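Local coordinates for Iron(III) ABC transporter, periplasmic iron-compound-binding protein (Vibrio cholerae, PDB 3TEF), which probably binds ferric catecholate siderophores in the periplasm and hands them to an ABC transporter for iron uptake, at residues A[34-46]-A[53-67]. Numbering follows the deposited sequence.
Sequences DSFGIEPVAVSKF and LAKYKSDKYPSAGSL
Tyr56 packs tightly against residues 34-46: its CE1 lies 3.5 Å from Pro40 CD, Val43 CG1 touches CD1, and the hydroxyl donates to Asp34. That bond, 2.6 Å from Tyr56 OH to Asp34 OD1, reaches the anti side of a carboxylate standing nearly upright to the ring, with the planes 82° apart. Tyr56 CD1 in turn sits over one face of the Tyr61 ring, whose own hydroxyl makes a very short hydrogen bond to Glu39 OE2.

Further along, the backbones pair in parallel around a single bridge between Val43 and Ser63. Val43 N donates to Pro62 O, Val43 O accepts from Ala64 N at 2.8 Å, and Lys45 N donates to Gly65 O. The Lys45 side chain turns back at chi2 (-74°), which carries its ammonium group into the bend of residues 56-61. There NZ donates to Tyr61 O at 2.7 Å, in the carbonyl plane, and to Tyr56 O at 3.0 Å. Beyond them, Leu67 CD1 stands over the centre of the Phe46 ring in a CH-pi contact, 3.8 Å from the centroid.

The solvent side is looser. Lys55 and Lys60 approach Glu39 without forming salt bridges, the nearer being Lys60 NZ at 4.0 Å from OE2, and a water links Asp34 OD1 to Lys55 NZ. Another water joins Lys45 NZ to Asp59 OD1.

Residues 53-67 lead from strand 42-43, the edge of the N-terminal lobe's parallel sheet (42-43, 22-25, 82-85, 102-104), towards helix 72-77. Tyr56 and Leu67 also touch helix 27-35; strand 42-43 pairs with 22-25 and leaves residues 62-65 to line its other side.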
loop_
_atom_site.group_PDB
_atom_site.type_symbol
_atom_site.label_atom_id
_atom_site.label_comp_id
_atom_site.label_asym_id
_atom_site.label_seq_id
_atom_site.Cartn_x
_atom_site.Cartn_y
_atom_site.Cartn_z
ATOM N N ASP A 34 8.592 -8.895 7.485
ATOM C CA ASP A 34 8.483 -9.183 8.906
ATOM C C ASP A 34 7.327 -10.145 9.215
ATOM O O ASP A 34 7.481 -11.062 10.015
ATOM C CB ASP A 34 8.353 -7.893 9.709
ATOM C CG ASP A 34 8.195 -8.155 11.187
ATOM O OD1 ASP A 34 9.215 -8.408 11.852
ATOM O OD2 ASP A 34 7.047 -8.119 11.662
ATOM N N SER A 35 6.177 -9.933 8.575
ATOM C CA SER A 35 4.989 -10.752 8.817
ATOM C C SER A 35 5.230 -12.237 8.542
ATOM O O SER A 35 4.668 -13.108 9.229
ATOM C CB SER A 35 3.804 -10.259 7.983
ATOM O OG SER A 35 3.406 -8.962 8.384
ATOM N N PHE A 36 6.052 -12.520 7.539
ATOM C CA PHE A 36 6.365 -13.897 7.161
ATOM C C PHE A 36 7.582 -14.442 7.918
ATOM O O PHE A 36 8.064 -15.538 7.638
ATOM C CB PHE A 36 6.521 -14.037 5.635
ATOM C CG PHE A 36 5.208 -14.034 4.892
ATOM C CD1 PHE A 36 4.222 -14.962 5.208
ATOM C CD2 PHE A 36 4.958 -13.116 3.886
ATOM C CE1 PHE A 36 3.012 -14.959 4.536
ATOM C CE2 PHE A 36 3.752 -13.101 3.216
ATOM C CZ PHE A 36 2.779 -14.029 3.535
ATOM N N GLY A 37 8.062 -13.671 8.892
ATOM C CA GLY A 37 9.032 -14.173 9.844
ATOM C C GLY A 37 10.487 -13.960 9.495
ATOM O O GLY A 37 11.367 -14.577 10.088
ATOM N N ILE A 38 10.747 -13.083 8.531
ATOM C CA ILE A 38 12.118 -12.788 8.118
ATOM C C ILE A 38 12.624 -11.521 8.808
ATOM O O ILE A 38 11.887 -10.545 8.903
ATOM C CB ILE A 38 12.192 -12.577 6.588
ATOM C CG1 ILE A 38 11.654 -13.804 5.832
ATOM C CG2 ILE A 38 13.606 -12.193 6.171
ATOM C CD1 ILE A 38 12.363 -15.106 6.164
ATOM N N GLU A 39 13.870 -11.525 9.285
ATOM C CA GLU A 39 14.405 -10.346 9.962
ATOM C C GLU A 39 15.532 -9.717 9.149
ATOM O O GLU A 39 16.577 -10.325 8.972
ATOM C CB GLU A 39 14.914 -10.677 11.368
ATOM C CG GLU A 39 15.314 -9.434 12.158
ATOM C CD GLU A 39 15.903 -9.754 13.513
ATOM O OE1 GLU A 39 16.006 -10.953 13.850
ATOM O OE2 GLU A 39 16.255 -8.803 14.242
ATOM N N PRO A 40 15.323 -8.483 8.682
ATOM C CA PRO A 40 16.304 -7.801 7.823
ATOM C C PRO A 40 17.495 -7.305 8.627
ATOM O O PRO A 40 17.407 -7.211 9.862
ATOM C CB PRO A 40 15.528 -6.597 7.297
ATOM C CG PRO A 40 14.552 -6.293 8.410
ATOM C CD PRO A 40 14.133 -7.653 8.944
ATOM N N VAL A 41 18.585 -6.997 7.935
ATOM C CA VAL A 41 19.784 -6.472 8.568
ATOM C C VAL A 41 19.870 -4.945 8.529
ATOM O O VAL A 41 20.640 -4.349 9.286
ATOM C CB VAL A 41 21.076 -7.073 7.966
ATOM C CG1 VAL A 41 21.104 -8.585 8.156
ATOM C CG2 VAL A 41 21.224 -6.699 6.494
ATOM N N ALA A 42 19.080 -4.322 7.660
ATOM C CA ALA A 42 19.043 -2.869 7.536
ATOM C C ALA A 42 17.720 -2.469 6.888
ATOM O O ALA A 42 17.153 -3.235 6.099
ATOM C CB ALA A 42 20.217 -2.369 6.715
ATOM N N VAL A 43 17.213 -1.295 7.254
ATOM C CA VAL A 43 15.893 -0.862 6.812
ATOM C C VAL A 43 15.848 0.630 6.561
ATOM O O VAL A 43 16.599 1.397 7.167
ATOM C CB VAL A 43 14.799 -1.205 7.848
ATOM C CG1 VAL A 43 14.731 -2.707 8.061
ATOM C CG2 VAL A 43 15.063 -0.473 9.175
ATOM N N SER A 44 14.957 1.053 5.675
ATOM C CA SER A 44 14.714 2.479 5.545
ATOM C C SER A 44 14.118 2.992 6.850
ATOM O O SER A 44 13.605 2.218 7.666
ATOM C CB SER A 44 13.797 2.781 4.354
ATOM O OG SER A 44 12.650 1.963 4.395
ATOM N N LYS A 45 14.224 4.298 7.034
ATOM C CA LYS A 45 13.705 4.962 8.210
ATOM C C LYS A 45 12.708 6.004 7.738
ATOM O O LYS A 45 12.952 6.709 6.751
ATOM C CB LYS A 45 14.850 5.623 8.973
ATOM C CG LYS A 45 15.973 4.670 9.344
ATOM C CD LYS A 45 15.592 3.739 10.501
ATOM C CE LYS A 45 16.704 2.732 10.765
ATOM N NZ LYS A 45 16.505 2.034 12.092
ATOM N N PHE A 46 11.593 6.093 8.450
ATOM C CA PHE A 46 10.478 6.951 8.087
ATOM C C PHE A 46 9.766 7.349 9.383
ATOM O O PHE A 46 9.468 6.491 10.219
ATOM C CB PHE A 46 9.541 6.178 7.157
ATOM C CG PHE A 46 8.263 6.894 6.818
ATOM C CD1 PHE A 46 8.277 8.169 6.277
ATOM C CD2 PHE A 46 7.041 6.266 7.004
ATOM C CE1 PHE A 46 7.081 8.814 5.944
ATOM C CE2 PHE A 46 5.846 6.899 6.672
ATOM C CZ PHE A 46 5.864 8.174 6.146
ATOM N N LEU A 53 5.543 -2.187 13.257
ATOM C CA LEU A 53 6.939 -2.318 12.818
ATOM C C LEU A 53 7.895 -1.480 13.679
ATOM O O LEU A 53 9.017 -1.177 13.277
ATOM C CB LEU A 53 7.099 -1.918 11.318
ATOM C CG LEU A 53 6.286 -2.775 10.346
ATOM C CD1 LEU A 53 6.319 -2.151 8.946
ATOM C CD2 LEU A 53 6.804 -4.213 10.307
ATOM N N ALA A 54 7.462 -1.146 14.889
ATOM C CA ALA A 54 8.199 -0.196 15.717
ATOM C C ALA A 54 9.644 -0.589 16.014
ATOM O O ALA A 54 10.502 0.286 16.163
ATOM C CB ALA A 54 7.434 0.069 17.026
ATOM N N LYS A 55 9.930 -1.880 16.132
ATOM C CA LYS A 55 11.285 -2.276 16.487
ATOM C C LYS A 55 12.300 -1.839 15.439
ATOM O O LYS A 55 13.466 -1.593 15.754
ATOM C CB LYS A 55 11.398 -3.783 16.744
ATOM C CG LYS A 55 11.468 -4.671 15.509
ATOM C CD LYS A 55 11.792 -6.097 15.936
ATOM C CE LYS A 55 11.974 -7.028 14.762
ATOM N NZ LYS A 55 12.241 -8.445 15.180
ATOM N N TYR A 56 11.844 -1.732 14.194
ATOM C CA TYR A 56 12.727 -1.351 13.096
ATOM C C TYR A 56 13.064 0.133 13.103
ATOM O O TYR A 56 13.863 0.592 12.292
ATOM C CB TYR A 56 12.117 -1.783 11.752
ATOM C CG TYR A 56 11.948 -3.278 11.666
ATOM C CD1 TYR A 56 13.056 -4.103 11.527
ATOM C CD2 TYR A 56 10.685 -3.869 11.736
ATOM C CE1 TYR A 56 12.929 -5.475 11.457
ATOM C CE2 TYR A 56 10.544 -5.261 11.659
ATOM C CZ TYR A 56 11.672 -6.050 11.522
ATOM O OH TYR A 56 11.558 -7.422 11.443
ATOM N N LYS A 57 12.475 0.886 14.027
ATOM C CA LYS A 57 12.781 2.304 14.109
ATOM C C LYS A 57 14.114 2.542 14.808
ATOM O O LYS A 57 14.712 3.601 14.645
ATOM C CB LYS A 57 11.720 3.077 14.883
ATOM C CG LYS A 57 10.324 3.103 14.300
ATOM C CD LYS A 57 9.403 3.601 15.394
ATOM C CE LYS A 57 8.267 4.449 14.879
ATOM N NZ LYS A 57 7.327 4.743 16.003
ATOM N N SER A 58 14.577 1.567 15.584
ATOM C CA SER A 58 15.782 1.779 16.393
ATOM C C SER A 58 17.092 1.543 15.646
ATOM O O SER A 58 17.110 0.955 14.560
ATOM C CB SER A 58 15.752 0.922 17.659
ATOM O OG SER A 58 16.345 -0.338 17.422
ATOM N N ASP A 59 18.184 1.995 16.256
ATOM C CA ASP A 59 19.530 1.836 15.703
ATOM C C ASP A 59 20.009 0.396 15.738
ATOM O O ASP A 59 21.116 0.112 15.288
ATOM C CB ASP A 59 20.542 2.668 16.491
ATOM C CG ASP A 59 20.354 4.149 16.304
ATOM O OD1 ASP A 59 19.797 4.550 15.257
ATOM O OD2 ASP A 59 20.769 4.912 17.205
ATOM N N LYS A 60 19.213 -0.514 16.290
ATOM C CA LYS A 60 19.540 -1.930 16.160
ATOM C C LYS A 60 19.604 -2.267 14.658
ATOM O O LYS A 60 20.366 -3.128 14.224
ATOM C CB LYS A 60 18.503 -2.810 16.856
ATOM C CG LYS A 60 18.836 -4.280 16.786
ATOM C CD LYS A 60 17.834 -5.128 17.548
ATOM C CE LYS A 60 18.075 -6.605 17.286
ATOM N NZ LYS A 60 17.050 -7.439 17.957
ATOM N N TYR A 61 18.789 -1.569 13.880
ATOM C CA TYR A 61 18.754 -1.760 12.432
ATOM C C TYR A 61 19.309 -0.523 11.722
ATOM O O TYR A 61 18.695 0.539 11.742
ATOM C CB TYR A 61 17.313 -2.043 11.995
ATOM C CG TYR A 61 16.728 -3.248 12.687
ATOM C CD1 TYR A 61 16.925 -4.519 12.176
ATOM C CD2 TYR A 61 16.019 -3.120 13.894
ATOM C CE1 TYR A 61 16.421 -5.625 12.795
ATOM C CE2 TYR A 61 15.501 -4.229 14.521
ATOM C CZ TYR A 61 15.713 -5.480 13.969
ATOM O OH TYR A 61 15.206 -6.596 14.590
ATOM N N PRO A 62 20.492 -0.655 11.097
ATOM C CA PRO A 62 21.116 0.477 10.403
ATOM C C PRO A 62 20.202 1.017 9.311
ATOM O O PRO A 62 19.457 0.248 8.712
ATOM C CB PRO A 62 22.370 -0.139 9.775
ATOM C CG PRO A 62 22.689 -1.302 10.655
ATOM C CD PRO A 62 21.350 -1.850 11.095
ATOM N N SER A 63 20.265 2.322 9.071
ATOM C CA SER A 63 19.401 2.966 8.097
ATOM C C SER A 63 19.868 2.671 6.686
ATOM O O SER A 63 21.027 2.903 6.348
ATOM C CB SER A 63 19.402 4.478 8.283
ATOM O OG SER A 63 18.629 5.083 7.260
ATOM N N ALA A 64 18.951 2.179 5.867
ATOM C CA ALA A 64 19.234 1.958 4.456
ATOM C C ALA A 64 18.765 3.146 3.621
ATOM O O ALA A 64 18.749 3.083 2.379
ATOM C CB ALA A 64 18.571 0.680 3.992
ATOM N N GLY A 65 18.385 4.226 4.303
ATOM C CA GLY A 65 17.931 5.438 3.649
ATOM C C GLY A 65 16.485 5.765 3.957
ATOM O O GLY A 65 15.943 5.283 4.949
ATOM N N SER A 66 15.873 6.600 3.123
ATOM C CA SER A 66 14.475 6.973 3.291
ATOM C C SER A 66 13.620 6.086 2.405
ATOM O O SER A 66 14.138 5.176 1.778
ATOM C CB SER A 66 14.258 8.435 2.916
ATOM O OG SER A 66 14.402 8.629 1.514
ATOM N N LEU A 67 12.311 6.341 2.370
ATOM C CA LEU A 67 11.425 5.581 1.496
ATOM C C LEU A 67 11.771 5.807 0.037
ATOM O O LEU A 67 11.516 4.945 -0.797
ATOM C CB LEU A 67 9.960 5.962 1.717
ATOM C CG LEU A 67 9.366 5.755 3.114
ATOM C CD1 LEU A 67 7.861 6.037 3.065
ATOM C CD2 LEU A 67 9.630 4.353 3.651
HETATM O O HOH W 1 9.263 -8.955 14.337
HETATM O O HOH W 2 20.856 -5.530 12.507
HETATM O O HOH W 3 12.370 1.750 10.099
HETATM O O HOH W 4 11.633 7.949 4.718
HETATM O O HOH W 5 17.557 4.253 13.625
#